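Local structure of OsmC-like protein (Jannaschia sp., 3CJE) at residues 65-68 / 69-73. The protein probably reduces organic hydroperoxides through redox-active cysteines, as in OsmC/Ohr relatives, and so would help the bacterium resist oxidative stress. Sequence-based numbering, arbitrary orientation.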
loop_
_atom_site.group_PDB
_atom_site.type_symbol
_atom_site.label_atom_id
_atom_site.label_comp_id
_atom_site.label_asym_id
_atom_site.label_seq_id
_atom_site.Cartn_x
_atom_site.Cartn_y
_atom_site.Cartn_z
ATOM N N LEU A 65 -2.109 -6.786 -0.604
ATOM C CA LEU A 65 -1.333 -6.222 0.514
ATOM C C LEU A 65 -1.579 -4.714 0.613
ATOM O O LEU A 65 -1.713 -4.181 1.717
ATOM C CB LEU A 65 0.146 -6.562 0.373
ATOM C CG LEU A 65 0.567 -8.023 0.465
ATOM C CD1 LEU A 65 2.129 -8.086 0.462
ATOM C CD2 LEU A 65 0.045 -8.686 1.680
ATOM N N PHE A 66 -1.601 -3.991 -0.521
ATOM C CA PHE A 66 -1.853 -2.546 -0.506
ATOM C C PHE A 66 -3.196 -2.203 0.159
ATOM O O PHE A 66 -3.266 -1.367 1.049
ATOM C CB PHE A 66 -1.848 -1.985 -1.931
ATOM C CG PHE A 66 -2.321 -0.579 -1.999
ATOM C CD1 PHE A 66 -1.542 0.464 -1.524
ATOM C CD2 PHE A 66 -3.615 -0.285 -2.451
ATOM C CE1 PHE A 66 -2.024 1.784 -1.574
ATOM C CE2 PHE A 66 -4.080 1.048 -2.496
ATOM C CZ PHE A 66 -3.281 2.055 -2.039
ATOM N N ILE A 67 -4.288 -2.818 -0.307
ATOM C CA ILE A 67 -5.615 -2.447 0.208
ATOM C C ILE A 67 -5.774 -2.842 1.684
ATOM O O ILE A 67 -6.390 -2.121 2.456
ATOM C CB ILE A 67 -6.778 -2.943 -0.669
ATOM C CG1 ILE A 67 -8.067 -2.163 -0.342
ATOM C CG2 ILE A 67 -6.956 -4.448 -0.610
ATOM C CD1 ILE A 67 -9.233 -2.408 -1.291
ATOM N N ALA A 68 -5.182 -3.981 2.073
ATOM C CA ALA A 68 -5.152 -4.397 3.484
ATOM C C ALA A 68 -4.384 -3.363 4.322
ATOM O O ALA A 68 -4.821 -2.988 5.398
ATOM C CB ALA A 68 -4.552 -5.782 3.656
ATOM N N GLY A 69 -3.250 -2.904 3.821
ATOM C CA GLY A 69 -2.465 -1.870 4.485
ATOM C C GLY A 69 -3.241 -0.600 4.691
ATOM O O GLY A 69 -3.252 -0.013 5.759
ATOM N N LEU A 70 -3.919 -0.147 3.639
ATOM C CA LEU A 70 -4.698 1.100 3.717
ATOM C C LEU A 70 -5.808 0.949 4.731
ATOM O O LEU A 70 -5.966 1.792 5.588
ATOM C CB LEU A 70 -5.270 1.403 2.348
ATOM C CG LEU A 70 -6.174 2.633 2.320
ATOM C CD1 LEU A 70 -5.524 3.946 2.891
ATOM C CD2 LEU A 70 -6.729 2.818 0.904
ATOM N N THR A 71 -6.555 -0.160 4.654
ATOM C CA THR A 71 -7.696 -0.391 5.559
ATOM C C THR A 71 -7.194 -0.494 7.006
ATOM O O THR A 71 -7.765 0.114 7.929
ATOM C CB THR A 71 -8.484 -1.632 5.130
ATOM O OG1 THR A 71 -8.814 -1.501 3.725
ATOM C CG2 THR A 71 -9.755 -1.800 5.954
ATOM N N GLY A 72 -6.129 -1.261 7.215
ATOM C CA GLY A 72 -5.534 -1.438 8.529
ATOM C C GLY A 72 -4.987 -0.146 9.113
ATOM O O GLY A 72 -5.104 0.086 10.304
ATOM N N CYS A 73 -4.418 0.694 8.258
ATOM C CA CYS A 73 -3.851 1.999 8.692
ATOM C C CYS A 73 -4.982 2.894 9.230
ATOM O O CYS A 73 -4.918 3.415 10.349
ATOM C CB CYS A 73 -3.086 2.657 7.563
ATOM S SG CYS A 73 -1.984 4.013 8.206
#
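Gly69 N donates to Leu65 O at 2.9 Å, the first of four successive i to i+4 backbone bonds that run unbroken from 65-68 into 69-73. The others are Leu70 N to Phe66 O, Thr71 N to Ile67 O and Gly72 N to Ala68 O, the last at 2.8 Å with a nearly straight N-H...O angle of 162°; this i to i+4 pattern is that of a regular alpha-helix. Thr71 adds a side-chain bond: chi1 of -52° sets OG1 beside its own backbone N, and the hydroxyl donates to Ile67 O at 2.8 Å. That oxygen is gripped twice, since Thr71 N, 3.0 Å from Ile67 O, approaches from the opposite face of the carbonyl plane. The bond satisfies a buried hydroxyl within its own helix. Ile67 and Thr71 lie side by side one turn apart, with Ile67 CG1 4.2 Å from Thr71 OG1, and both side chains pack on Cys19 and Cys96 of the large sheet. Phe66 and Leu70 instead meet Leu148 of helix 143-148, while Ala68 touches Leu65 of the second subunit. This buried part of helix 62-81, close to the centre of the chain, thus packs between the large sheet, helix 143-148 and the second subunit, as in the intertwined OsmC/Ohr fold.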